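Local atomic coordinates of CELL division protein FTSZ (Haloferax volcanii, PDB entry 4B45), a protein that binds GTP, belongs to the tubulin-like CetZ GTPases and takes part in the control of cell shape in an archaeon. Residues I214-S219 / A263-V268; T246-V251 / R286-D291; L257-D262 / R321-E326. One frame throughout, in Å; residues are numbered along the deposited sequence.

In the fold
Of the elements in these contacts, helix 210-217 comes first; interaction 1 sets it and the turn after it against strand 263-272, closing a loop of 43 residues. Inside that loop lie helix 240-252, which interaction 2 pairs with helix 279-293 across 34 residues, and the connection 257-262, which interaction 3 joins to the start of helix 323-340 across 58. The segments of every pair of contacts alternate along the chain, so all three loops cross. Helices 240-252 and 279-293 flank strand 263-272 in sequence, and Val-289 packs on Ala-266 and Val-268 of that strand. Ser-261 of interaction 3 touches Val-251 of interaction 2. All three lie in the CetZ C-terminal domain, interaction 3 nearest the bound nucleotide.

Interaction 1: I214-S219 / A263-V268; sequences INTLRS and ADAALV
Helix 210-217, with the turn after it, lies against segment 263-268, the backbones coming closest where the CA atoms of Thr-216 and Ala-265 are 5.4 Å apart. Thr-216 carries the contact. Its CG2, anti to the backbone N, reaches the strand backbone at Ala-266 C and Leu-267 N, while OG1 sits 3.4 Å from Leu-267 CB, the two side chains crossing at about a right angle. A water bridges the segments by donating to Thr-216 OG1 at 2.8 Å and to Ala-266 O at 3.0 Å. The same hydroxyl is hydrogen-bonded to Glu-212 O one turn back in its helix, which helps fix its rotation. In the sheet of this C-terminal domain, strand 263-272 runs between strands 309-319 and 298-304, and Asp-264 and Ala-265 together face Gly-317 in a classic beta bulge. Ala-265, the second residue of the bulge, points CB toward the helix, 3.5 Å from Thr-216 O. Leu-315 of strand 309-319 also packs against Thr-216. Farther out, CG anti to the backbone N (chi1 177°) extends Asp-264 toward Ser-219, where OD2 packs 3.2 Å from Ser-219 CB without bonding to the hydroxyl.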
ATOM      1  N   ILE A 214      11.995  -4.662  -4.590  1.00 47.38           N
ATOM      2  CA  ILE A 214      12.419  -3.580  -5.467  1.00 42.60           C
ATOM      3  C   ILE A 214      12.356  -3.971  -6.938  1.00 44.38           C
ATOM      4  O   ILE A 214      11.876  -3.211  -7.780  1.00 37.39           O
ATOM      5  CB  ILE A 214      13.841  -3.114  -5.119  1.00 46.79           C
ATOM      6  CG1 ILE A 214      13.865  -2.599  -3.678  1.00 48.41           C
ATOM      7  CG2 ILE A 214      14.321  -2.045  -6.113  1.00 42.45           C
ATOM      8  CD1 ILE A 214      15.116  -1.838  -3.297  1.00 44.40           C
ATOM      9  N   ASN A 215      12.829  -5.167  -7.256  1.00 42.99           N
ATOM     10  CA  ASN A 215      12.806  -5.626  -8.638  1.00 40.26           C
ATOM     11  C   ASN A 215      11.404  -5.980  -9.151  1.00 41.20           C
ATOM     12  O   ASN A 215      11.125  -5.896 -10.350  1.00 47.16           O
ATOM     13  CB  ASN A 215      13.811  -6.759  -8.828  1.00 38.18           C
ATOM     14  CG  ASN A 215      15.236  -6.267  -8.704  1.00 48.19           C
ATOM     15  OD1 ASN A 215      15.467  -5.054  -8.606  1.00 47.00           O
ATOM     16  ND2 ASN A 215      16.199  -7.186  -8.711  1.00 44.21           N
ATOM     17  N   THR A 216      10.518  -6.351  -8.240  1.00 38.60           N
ATOM     18  CA  THR A 216       9.123  -6.556  -8.600  1.00 45.02           C
ATOM     19  C   THR A 216       8.443  -5.236  -8.989  1.00 47.05           C
ATOM     20  O   THR A 216       7.710  -5.168  -9.983  1.00 46.44           O
ATOM     21  CB  THR A 216       8.348  -7.250  -7.452  1.00 46.71           C
ATOM     22  OG1 THR A 216       8.952  -8.525  -7.174  1.00 51.72           O
ATOM     23  CG2 THR A 216       6.890  -7.468  -7.832  1.00 37.60           C
ATOM     24  N   LEU A 217       8.701  -4.186  -8.214  1.00 48.68           N
ATOM     25  CA  LEU A 217       8.093  -2.877  -8.456  1.00 45.67           C
ATOM     26  C   LEU A 217       8.826  -2.047  -9.512  1.00 51.74           C
ATOM     27  O   LEU A 217       8.325  -1.004  -9.942  1.00 47.91           O
ATOM     28  CB  LEU A 217       8.022  -2.090  -7.150  1.00 47.71           C
ATOM     29  CG  LEU A 217       7.096  -2.751  -6.132  1.00 49.44           C
ATOM     30  CD1 LEU A 217       7.179  -2.078  -4.786  1.00 43.48           C
ATOM     31  CD2 LEU A 217       5.656  -2.757  -6.681  1.00 46.31           C
ATOM     32  N   ARG A 218       9.996  -2.530  -9.935  1.00 43.93           N
ATOM     33  CA  ARG A 218      10.898  -1.785 -10.810  1.00 52.74           C
ATOM     34  C   ARG A 218      10.279  -1.404 -12.156  1.00 55.53           C
ATOM     35  O   ARG A 218      10.629  -0.380 -12.744  1.00 59.07           O
ATOM     36  CB  ARG A 218      12.177  -2.597 -11.031  1.00 56.78           C
ATOM     37  CG  ARG A 218      13.355  -1.795 -11.555  1.00 66.59           C
ATOM     38  CD  ARG A 218      14.665  -2.563 -11.366  1.00 66.56           C
ATOM     39  NE  ARG A 218      14.682  -3.833 -12.092  1.00 69.83           N
ATOM     40  CZ  ARG A 218      15.632  -4.758 -11.952  1.00 74.49           C
ATOM     41  NH1 ARG A 218      16.634  -4.555 -11.106  1.00 83.00           N
ATOM     42  NH2 ARG A 218      15.585  -5.887 -12.652  1.00 63.24           N
ATOM     43  N   SER A 219       9.363  -2.235 -12.636  1.00 50.29           N
ATOM     44  CA  SER A 219       8.683  -1.988 -13.900  1.00 62.43           C
ATOM     45  C   SER A 219       7.832  -0.708 -13.887  1.00 66.73           C
ATOM     46  O   SER A 219       7.600  -0.094 -14.933  1.00 67.14           O
ATOM     47  CB  SER A 219       7.812  -3.193 -14.248  1.00 67.89           C
ATOM     48  OG  SER A 219       7.271  -3.773 -13.073  1.00 70.35           O
ATOM     49  N   ALA A 263      -0.189  -9.044 -14.766  1.00 48.77           N
ATOM     50  CA  ALA A 263       0.905  -8.212 -14.280  1.00 47.60           C
ATOM     51  C   ALA A 263       2.246  -8.522 -14.936  1.00 47.37           C
ATOM     52  O   ALA A 263       2.497  -9.633 -15.403  1.00 46.96           O
ATOM     53  CB  ALA A 263       1.014  -8.320 -12.773  1.00 44.40           C
ATOM     54  N   ASP A 264       3.110  -7.518 -14.960  1.00 47.50           N
ATOM     55  CA  ASP A 264       4.415  -7.648 -15.573  1.00 53.41           C
ATOM     56  C   ASP A 264       5.376  -8.406 -14.655  1.00 48.32           C
ATOM     57  O   ASP A 264       6.262  -9.114 -15.121  1.00 50.31           O
ATOM     58  CB  ASP A 264       4.969  -6.255 -15.921  1.00 66.20           C
ATOM     59  CG  ASP A 264       6.373  -6.312 -16.499  1.00 82.45           C
ATOM     60  OD1 ASP A 264       6.523  -6.719 -17.674  1.00 92.42           O
ATOM     61  OD2 ASP A 264       7.331  -5.951 -15.781  1.00 83.66           O
ATOM     62  N   ALA A 265       5.204  -8.253 -13.349  1.00 45.08           N
ATOM     63  CA  ALA A 265       6.097  -8.901 -12.399  1.00 41.30           C
ATOM     64  C   ALA A 265       5.313  -9.328 -11.174  1.00 41.37           C
ATOM     65  O   ALA A 265       4.236  -8.801 -10.896  1.00 41.89           O
ATOM     66  CB  ALA A 265       7.233  -7.956 -11.995  1.00 42.06           C
ATOM     67  N   ALA A 266       5.849 -10.293 -10.441  1.00 37.48           N
ATOM     68  CA  ALA A 266       5.177 -10.765  -9.251  1.00 39.17           C
ATOM     69  C   ALA A 266       6.191 -11.254  -8.246  1.00 41.47           C
ATOM     70  O   ALA A 266       7.278 -11.700  -8.613  1.00 43.25           O
ATOM     71  CB  ALA A 266       4.212 -11.885  -9.601  1.00 35.27           C
ATOM     72  N   LEU A 267       5.822 -11.167  -6.976  1.00 38.50           N
ATOM     73  CA  LEU A 267       6.623 -11.732  -5.905  1.00 38.16           C
ATOM     74  C   LEU A 267       5.727 -12.570  -5.001  1.00 41.15           C
ATOM     75  O   LEU A 267       4.768 -12.073  -4.402  1.00 37.57           O
ATOM     76  CB  LEU A 267       7.315 -10.631  -5.104  1.00 39.88           C
ATOM     77  CG  LEU A 267       7.983 -11.142  -3.837  1.00 38.98           C
ATOM     78  CD1 LEU A 267       9.147 -12.088  -4.205  1.00 35.43           C
ATOM     79  CD2 LEU A 267       8.455  -9.992  -2.964  1.00 34.01           C
ATOM     80  N   VAL A 268       6.042 -13.856  -4.912  1.00 41.80           N
ATOM     81  CA  VAL A 268       5.243 -14.763  -4.115  1.00 40.70           C
ATOM     82  C   VAL A 268       5.956 -15.110  -2.825  1.00 41.37           C
ATOM     83  O   VAL A 268       7.022 -15.725  -2.828  1.00 42.43           O
ATOM     84  CB  VAL A 268       4.970 -16.056  -4.875  1.00 43.28           C
ATOM     85  CG1 VAL A 268       4.027 -16.940  -4.079  1.00 45.95           C
ATOM     86  CG2 VAL A 268       4.416 -15.727  -6.251  1.00 37.89           C
TER
HETATM   87  O   HOH W   1       9.370  -9.835  -9.601  1.00 39.44           O

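Interaction 2: T246-V251 / R286-D291; sequences TTRRAV and RRWVED
The Trp-288 indole has Arg-248 CG over one face, offset toward the rim, and Val-251 at its edge, Val-251 CB lying in the ring plane; Trp-288 NE1 in turn lies at the edge of the Arg-248 guanidinium, near its plane. This is a helix-helix contact of the CetZ C-terminal domain: segments 246-251 and 286-291 of helices 240-252 and 279-293 run in roughly the same direction, their axes crossing at -32° and approaching to 10.1 Å. Arg-248 CG makes a CH-pi contact, 3.8 Å from the centroid of the Trp-288 six-membered ring and 10° off its normal. The guanidinium continues outward, turned 85° from the indole plane; Arg-248 CZ is 5.7 Å from the centroid of the Trp-288 five-membered ring, a long cation-pi contact and at most a weak attraction. With CG anti to its backbone N, Trp-288 extends toward helix 240-252. Trp-288 CZ3 then meets Val-251 CG2 at 3.8 Å, the two side chains sliding past each other in opposite directions. The Thr-247 hydroxyl bonds to Val-243 O and Ser-312 OG. Its methyl is left to meet the neighbouring helix, with Thr-247 CG2 3.5 Å from Val-289 CG2.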
ATOM      1  N   THR A 246      -4.370 -20.709  -0.815  1.00 42.19           N
ATOM      2  CA  THR A 246      -4.058 -19.347  -0.346  1.00 51.16           C
ATOM      3  C   THR A 246      -3.429 -18.501  -1.452  1.00 48.15           C
ATOM      4  O   THR A 246      -3.740 -17.315  -1.594  1.00 45.27           O
ATOM      5  CB  THR A 246      -3.141 -19.301   0.910  1.00 56.26           C
ATOM      6  OG1 THR A 246      -1.842 -19.848   0.607  1.00 47.51           O
ATOM      7  CG2 THR A 246      -3.788 -20.052   2.072  1.00 57.31           C
ATOM      8  N   THR A 247      -2.545 -19.113  -2.237  1.00 42.61           N
ATOM      9  CA  THR A 247      -1.877 -18.399  -3.326  1.00 36.20           C
ATOM     10  C   THR A 247      -2.884 -17.995  -4.390  1.00 46.12           C
ATOM     11  O   THR A 247      -2.880 -16.843  -4.822  1.00 48.43           O
ATOM     12  CB  THR A 247      -0.733 -19.222  -3.950  1.00 39.01           C
ATOM     13  OG1 THR A 247       0.168 -19.634  -2.924  1.00 38.95           O
ATOM     14  CG2 THR A 247       0.038 -18.404  -4.962  1.00 38.11           C
ATOM     15  N   ARG A 248      -3.748 -18.927  -4.802  1.00 41.81           N
ATOM     16  CA  ARG A 248      -4.849 -18.587  -5.718  1.00 50.20           C
ATOM     17  C   ARG A 248      -5.746 -17.472  -5.183  1.00 46.28           C
ATOM     18  O   ARG A 248      -6.114 -16.549  -5.919  1.00 42.81           O
ATOM     19  CB  ARG A 248      -5.728 -19.801  -6.038  1.00 49.01           C
ATOM     20  CG  ARG A 248      -5.043 -20.905  -6.844  1.00 60.74           C
ATOM     21  CD  ARG A 248      -6.085 -21.907  -7.371  1.00 70.26           C
ATOM     22  NE  ARG A 248      -5.514 -23.230  -7.604  1.00 75.50           N
ATOM     23  CZ  ARG A 248      -5.601 -24.240  -6.743  1.00 79.40           C
ATOM     24  NH1 ARG A 248      -6.247 -24.082  -5.593  1.00 78.06           N
ATOM     25  NH2 ARG A 248      -5.049 -25.410  -7.038  1.00 80.81           N
ATOM     26  N   ARG A 249      -6.122 -17.568  -3.912  1.00 44.41           N
ATOM     27  CA  ARG A 249      -7.007 -16.561  -3.339  1.00 50.86           C
ATOM     28  C   ARG A 249      -6.328 -15.203  -3.291  1.00 48.36           C
ATOM     29  O   ARG A 249      -6.954 -14.194  -3.609  1.00 50.60           O
ATOM     30  CB  ARG A 249      -7.496 -16.966  -1.948  1.00 61.59           C
ATOM     31  CG  ARG A 249      -8.547 -18.070  -1.968  1.00 71.75           C
ATOM     32  CD  ARG A 249      -9.427 -17.992  -0.746  1.00 78.58           C
ATOM     33  NE  ARG A 249      -8.657 -17.732   0.466  1.00 87.06           N
ATOM     34  CZ  ARG A 249      -8.171 -18.679   1.263  1.00 93.00           C
ATOM     35  NH1 ARG A 249      -8.369 -19.960   0.974  1.00 97.42           N
ATOM     36  NH2 ARG A 249      -7.485 -18.344   2.350  1.00 89.28           N
ATOM     37  N   ALA A 250      -5.048 -15.189  -2.911  1.00 45.26           N
ATOM     38  CA  ALA A 250      -4.282 -13.951  -2.804  1.00 48.06           C
ATOM     39  C   ALA A 250      -4.261 -13.215  -4.140  1.00 46.44           C
ATOM     40  O   ALA A 250      -4.414 -11.995  -4.193  1.00 55.38           O
ATOM     41  CB  ALA A 250      -2.857 -14.232  -2.318  1.00 44.55           C
ATOM     42  N   VAL A 251      -4.100 -13.975  -5.214  1.00 43.73           N
ATOM     43  CA  VAL A 251      -4.060 -13.421  -6.568  1.00 48.81           C
ATOM     44  C   VAL A 251      -5.449 -13.078  -7.120  1.00 52.12           C
ATOM     45  O   VAL A 251      -5.604 -12.099  -7.835  1.00 58.49           O
ATOM     46  CB  VAL A 251      -3.368 -14.405  -7.537  1.00 49.96           C
ATOM     47  CG1 VAL A 251      -3.391 -13.873  -8.962  1.00 53.01           C
ATOM     48  CG2 VAL A 251      -1.932 -14.707  -7.071  1.00 47.23           C
ATOM     49  N   ARG A 286       4.118 -21.126  -7.022  1.00 46.18           N
ATOM     50  CA  ARG A 286       4.830 -20.136  -7.813  1.00 43.45           C
ATOM     51  C   ARG A 286       4.596 -20.379  -9.291  1.00 46.16           C
ATOM     52  O   ARG A 286       4.411 -19.439 -10.058  1.00 44.97           O
ATOM     53  CB  ARG A 286       6.331 -20.211  -7.529  1.00 47.44           C
ATOM     54  CG  ARG A 286       6.702 -19.894  -6.099  1.00 44.49           C
ATOM     55  CD  ARG A 286       8.192 -20.089  -5.910  1.00 48.40           C
ATOM     56  NE  ARG A 286       8.623 -19.788  -4.549  1.00 52.21           N
ATOM     57  CZ  ARG A 286       9.841 -20.052  -4.093  1.00 51.44           C
ATOM     58  NH1 ARG A 286      10.725 -20.622  -4.897  1.00 50.12           N
ATOM     59  NH2 ARG A 286      10.171 -19.762  -2.841  1.00 48.28           N
ATOM     60  N   ARG A 287       4.634 -21.647  -9.699  1.00 47.87           N
ATOM     61  CA  ARG A 287       4.455 -21.983 -11.105  1.00 45.71           C
ATOM     62  C   ARG A 287       3.053 -21.578 -11.550  1.00 51.17           C
ATOM     63  O   ARG A 287       2.868 -21.025 -12.639  1.00 48.90           O
ATOM     64  CB  ARG A 287       4.701 -23.480 -11.346  1.00 49.56           C
ATOM     65  CG  ARG A 287       4.321 -23.956 -12.736  1.00 59.03           C
ATOM     66  CD  ARG A 287       4.877 -25.352 -12.999  1.00 73.50           C
ATOM     67  NE  ARG A 287       4.128 -26.083 -14.020  1.00 85.88           N
ATOM     68  CZ  ARG A 287       3.237 -27.038 -13.760  1.00 91.39           C
ATOM     69  NH1 ARG A 287       2.974 -27.391 -12.506  1.00 85.29           N
ATOM     70  NH2 ARG A 287       2.602 -27.644 -14.757  1.00 96.09           N
ATOM     71  N   TRP A 288       2.068 -21.856 -10.698  1.00 41.26           N
ATOM     72  CA  TRP A 288       0.706 -21.393 -10.950  1.00 47.00           C
ATOM     73  C   TRP A 288       0.598 -19.866 -11.141  1.00 46.12           C
ATOM     74  O   TRP A 288      -0.119 -19.403 -12.033  1.00 44.61           O
ATOM     75  CB  TRP A 288      -0.257 -21.832  -9.842  1.00 45.72           C
ATOM     76  CG  TRP A 288      -1.652 -21.380 -10.158  1.00 45.46           C
ATOM     77  CD1 TRP A 288      -2.567 -22.032 -10.927  1.00 41.09           C
ATOM     78  CD2 TRP A 288      -2.265 -20.152  -9.759  1.00 34.91           C
ATOM     79  NE1 TRP A 288      -3.719 -21.290 -11.025  1.00 40.85           N
ATOM     80  CE2 TRP A 288      -3.563 -20.134 -10.312  1.00 41.94           C
ATOM     81  CE3 TRP A 288      -1.848 -19.069  -8.977  1.00 39.67           C
ATOM     82  CZ2 TRP A 288      -4.454 -19.075 -10.111  1.00 45.83           C
ATOM     83  CZ3 TRP A 288      -2.732 -18.015  -8.776  1.00 43.42           C
ATOM     84  CH2 TRP A 288      -4.020 -18.027  -9.341  1.00 46.63           C
ATOM     85  N   VAL A 289       1.280 -19.095 -10.295  1.00 39.98           N
ATOM     86  CA  VAL A 289       1.268 -17.631 -10.425  1.00 45.46           C
ATOM     87  C   VAL A 289       1.829 -17.239 -11.784  1.00 47.45           C
ATOM     88  O   VAL A 289       1.278 -16.381 -12.451  1.00 45.18           O
ATOM     89  CB  VAL A 289       2.054 -16.919  -9.285  1.00 45.04           C
ATOM     90  CG1 VAL A 289       2.238 -15.432  -9.583  1.00 42.47           C
ATOM     91  CG2 VAL A 289       1.338 -17.093  -7.951  1.00 43.66           C
ATOM     92  N   GLU A 290       2.904 -17.909 -12.206  1.00 48.15           N
ATOM     93  CA  GLU A 290       3.510 -17.633 -13.499  1.00 43.00           C
ATOM     94  C   GLU A 290       2.550 -17.916 -14.661  1.00 48.88           C
ATOM     95  O   GLU A 290       2.526 -17.171 -15.639  1.00 53.04           O
ATOM     96  CB  GLU A 290       4.814 -18.425 -13.662  1.00 44.81           C
ATOM     97  CG  GLU A 290       5.470 -18.266 -15.027  1.00 46.76           C
ATOM     98  CD  GLU A 290       6.806 -18.978 -15.122  1.00 59.48           C
ATOM     99  OE1 GLU A 290       6.813 -20.222 -15.254  1.00 58.57           O
ATOM    100  OE2 GLU A 290       7.851 -18.297 -15.060  1.00 63.52           O
ATOM    101  N   ASP A 291       1.758 -18.984 -14.550  1.00 46.17           N
ATOM    102  CA  ASP A 291       0.786 -19.331 -15.585  1.00 51.67           C
ATOM    103  C   ASP A 291      -0.397 -18.379 -15.589  1.00 50.85           C
ATOM    104  O   ASP A 291      -0.933 -18.045 -16.643  1.00 51.93           O
ATOM    105  CB  ASP A 291       0.255 -20.763 -15.409  1.00 56.26           C
ATOM    106  CG  ASP A 291       1.325 -21.826 -15.618  1.00 68.55           C
ATOM    107  OD1 ASP A 291       2.367 -21.546 -16.263  1.00 68.06           O
ATOM    108  OD2 ASP A 291       1.110 -22.960 -15.136  1.00 72.03           O
TER

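Interaction 3: L257-D262 / R321-E326; sequences LPDASD and RSERVE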
ATOM      1  N   LEU A 257      -6.209  -4.332  -4.970  1.00 45.33           N
ATOM      2  CA  LEU A 257      -6.925  -3.851  -6.151  1.00 45.26           C
ATOM      3  C   LEU A 257      -7.555  -5.038  -6.901  1.00 46.75           C
ATOM      4  O   LEU A 257      -6.831  -5.915  -7.360  1.00 52.96           O
ATOM      5  CB  LEU A 257      -5.925  -3.189  -7.095  1.00 38.54           C
ATOM      6  CG  LEU A 257      -6.469  -2.758  -8.458  1.00 47.58           C
ATOM      7  CD1 LEU A 257      -7.426  -1.559  -8.300  1.00 47.99           C
ATOM      8  CD2 LEU A 257      -5.322  -2.423  -9.404  1.00 48.97           C
ATOM      9  N   PRO A 258      -8.897  -5.069  -7.048  1.00 49.93           N
ATOM     10  CA  PRO A 258      -9.551  -6.182  -7.767  1.00 44.83           C
ATOM     11  C   PRO A 258      -9.095  -6.362  -9.218  1.00 45.06           C
ATOM     12  O   PRO A 258      -8.765  -5.384  -9.903  1.00 41.61           O
ATOM     13  CB  PRO A 258     -11.036  -5.782  -7.766  1.00 40.61           C
ATOM     14  CG  PRO A 258     -11.182  -4.878  -6.587  1.00 45.76           C
ATOM     15  CD  PRO A 258      -9.879  -4.134  -6.468  1.00 40.85           C
ATOM     16  N   ASP A 259      -9.116  -7.612  -9.681  1.00 46.23           N
ATOM     17  CA  ASP A 259      -8.773  -7.964 -11.063  1.00 44.52           C
ATOM     18  C   ASP A 259      -7.355  -7.507 -11.450  1.00 46.90           C
ATOM     19  O   ASP A 259      -7.151  -6.897 -12.499  1.00 48.26           O
ATOM     20  CB  ASP A 259      -9.825  -7.422 -12.046  1.00 40.03           C
ATOM     21  CG  ASP A 259      -9.729  -8.065 -13.424  1.00 56.35           C
ATOM     22  OD1 ASP A 259      -9.292  -9.233 -13.508  1.00 60.30           O
ATOM     23  OD2 ASP A 259     -10.094  -7.405 -14.426  1.00 58.21           O
ATOM     24  N   ALA A 260      -6.375  -7.835 -10.612  1.00 42.23           N
ATOM     25  CA  ALA A 260      -4.994  -7.414 -10.847  1.00 46.13           C
ATOM     26  C   ALA A 260      -4.070  -8.536 -11.331  1.00 53.12           C
ATOM     27  O   ALA A 260      -2.851  -8.425 -11.189  1.00 51.51           O
ATOM     28  CB  ALA A 260      -4.418  -6.799  -9.577  1.00 43.93           C
ATOM     29  N   SER A 261      -4.637  -9.596 -11.908  1.00 53.77           N
ATOM     30  CA  SER A 261      -3.847 -10.759 -12.347  1.00 56.36           C
ATOM     31  C   SER A 261      -2.842 -10.454 -13.443  1.00 52.34           C
ATOM     32  O   SER A 261      -1.718 -10.929 -13.406  1.00 57.96           O
ATOM     33  CB  SER A 261      -4.750 -11.890 -12.850  1.00 60.93           C
ATOM     34  OG  SER A 261      -5.068 -12.789 -11.811  1.00 72.81           O
ATOM     35  N   ASP A 262      -3.269  -9.690 -14.440  1.00 50.10           N
ATOM     36  CA  ASP A 262      -2.443  -9.434 -15.608  1.00 50.52           C
ATOM     37  C   ASP A 262      -1.284  -8.489 -15.272  1.00 52.62           C
ATOM     38  O   ASP A 262      -1.376  -7.285 -15.480  1.00 57.02           O
ATOM     39  CB  ASP A 262      -3.312  -8.874 -16.731  1.00 54.89           C
ATOM     40  CG  ASP A 262      -2.555  -8.687 -18.021  1.00 62.20           C
ATOM     41  OD1 ASP A 262      -1.371  -9.079 -18.079  1.00 66.55           O
ATOM     42  OD2 ASP A 262      -3.153  -8.148 -18.981  1.00 61.97           O
ATOM     43  N   ARG A 321      -4.943  -3.997 -17.564  1.00 54.92           N
ATOM     44  CA  ARG A 321      -6.221  -4.546 -17.996  1.00 59.98           C
ATOM     45  C   ARG A 321      -7.128  -4.966 -16.837  1.00 60.53           C
ATOM     46  O   ARG A 321      -7.881  -5.933 -16.947  1.00 66.61           O
ATOM     47  CB  ARG A 321      -5.994  -5.700 -18.977  1.00 60.50           C
ATOM     48  CG  ARG A 321      -5.350  -5.232 -20.269  1.00 68.85           C
ATOM     49  CD  ARG A 321      -5.070  -6.364 -21.246  1.00 82.40           C
ATOM     50  NE  ARG A 321      -4.567  -5.833 -22.514  1.00 96.30           N
ATOM     51  CZ  ARG A 321      -4.195  -6.571 -23.556  1.00104.26           C
ATOM     52  NH1 ARG A 321      -4.255  -7.897 -23.500  1.00108.11           N
ATOM     53  NH2 ARG A 321      -3.756  -5.978 -24.660  1.00106.17           N
ATOM     54  N   SER A 322      -7.047  -4.229 -15.733  1.00 53.16           N
ATOM     55  CA  SER A 322      -7.917  -4.445 -14.584  1.00 55.38           C
ATOM     56  C   SER A 322      -9.272  -3.785 -14.797  1.00 58.07           C
ATOM     57  O   SER A 322      -9.350  -2.582 -15.042  1.00 63.09           O
ATOM     58  CB  SER A 322      -7.287  -3.867 -13.321  1.00 52.70           C
ATOM     59  OG  SER A 322      -8.237  -3.811 -12.274  1.00 49.09           O
ATOM     60  N   GLU A 323     -10.332  -4.581 -14.692  1.00 55.53           N
ATOM     61  CA  GLU A 323     -11.702  -4.112 -14.914  1.00 52.53           C
ATOM     62  C   GLU A 323     -12.025  -2.925 -14.012  1.00 51.21           C
ATOM     63  O   GLU A 323     -12.641  -1.953 -14.440  1.00 45.59           O
ATOM     64  CB  GLU A 323     -12.689  -5.244 -14.636  1.00 44.83           C
ATOM     65  CG  GLU A 323     -13.796  -5.388 -15.662  1.00 65.43           C
ATOM     66  CD  GLU A 323     -14.352  -6.806 -15.721  1.00 83.76           C
ATOM     67  OE1 GLU A 323     -13.979  -7.626 -14.850  1.00 90.00           O
ATOM     68  OE2 GLU A 323     -15.151  -7.102 -16.642  1.00 87.66           O
ATOM     69  N   ARG A 324     -11.596  -3.034 -12.759  1.00 45.13           N
ATOM     70  CA  ARG A 324     -11.834  -2.025 -11.746  1.00 46.11           C
ATOM     71  C   ARG A 324     -11.137  -0.710 -12.105  1.00 52.26           C
ATOM     72  O   ARG A 324     -11.763   0.354 -12.050  1.00 43.93           O
ATOM     73  CB  ARG A 324     -11.374  -2.543 -10.368  1.00 42.40           C
ATOM     74  CG  ARG A 324     -11.327  -1.481  -9.259  1.00 47.47           C
ATOM     75  CD  ARG A 324     -12.650  -0.725  -9.089  1.00 51.64           C
ATOM     76  NE  ARG A 324     -12.658  -0.025  -7.809  1.00 54.19           N
ATOM     77  CZ  ARG A 324     -13.170   1.185  -7.596  1.00 49.81           C
ATOM     78  NH1 ARG A 324     -13.722   1.881  -8.586  1.00 42.39           N
ATOM     79  NH2 ARG A 324     -13.110   1.707  -6.379  1.00 44.37           N
ATOM     80  N   VAL A 325      -9.857  -0.783 -12.481  1.00 49.17           N
ATOM     81  CA  VAL A 325      -9.137   0.412 -12.939  1.00 47.20           C
ATOM     82  C   VAL A 325      -9.782   1.032 -14.180  1.00 45.54           C
ATOM     83  O   VAL A 325     -10.020   2.239 -14.236  1.00 43.86           O
ATOM     84  CB  VAL A 325      -7.631   0.126 -13.207  1.00 53.44           C
ATOM     85  CG1 VAL A 325      -6.937   1.362 -13.794  1.00 52.12           C
ATOM     86  CG2 VAL A 325      -6.947  -0.264 -11.924  1.00 44.30           C
ATOM     87  N   GLU A 326     -10.083   0.202 -15.169  1.00 48.17           N
ATOM     88  CA  GLU A 326     -10.692   0.704 -16.390  1.00 52.23           C
ATOM     89  C   GLU A 326     -12.076   1.286 -16.125  1.00 56.28           C
ATOM     90  O   GLU A 326     -12.436   2.323 -16.680  1.00 51.02           O
ATOM     91  CB  GLU A 326     -10.768  -0.400 -17.433  1.00 58.28           C
ATOM     92  CG  GLU A 326      -9.402  -0.922 -17.849  1.00 70.95           C
ATOM     93  CD  GLU A 326      -9.489  -2.249 -18.583  1.00 80.45           C
ATOM     94  OE1 GLU A 326     -10.536  -2.925 -18.470  1.00 81.47           O
ATOM     95  OE2 GLU A 326      -8.513  -2.611 -19.276  1.00 84.78           O
TER
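The N-terminus of helix 323-340 is capped by Ser-322, and the connection 257-262 closes over this helix end. Ser-322 OG donates to Pro-258 O at 2.9 Å, in the carbonyl plane with a C=O...donor angle of 159°, and accepts a weak bond from Val-325 N at 3.4 Å. With OG anti to its own backbone N (chi1 167°), it lies where it can meet both. An alanine here would probably leave Pro-258 O without this donor and Val-325 N without its cap, loosening the hold of the connection on the helix start. Asp-259 adds a second grip on the first turn: Glu-323 N donates to Asp-259 OD2 at 2.8 Å, on the anti side of the carboxylate. The Glu-323 carboxylate lies near the same oxygen, a like-charge approach that the helix N-terminus would probably ease. From this helix start in the C-terminal domain, Arg-324 reaches residues of the GTPase domain, with a salt bridge to Asp-164 and a hydrogen bond to Pro-134 O, its side chain about 6 Å from that of GTP-binding Asn-165. Arg-324 CG packs 4.0 Å from Leu-257 CD1 and 4.1 Å from Pro-258 CD. Leu-257 CD2 meets Val-325 CG2 at 3.7 Å, both residues touching Ile-222 of strand 222-231.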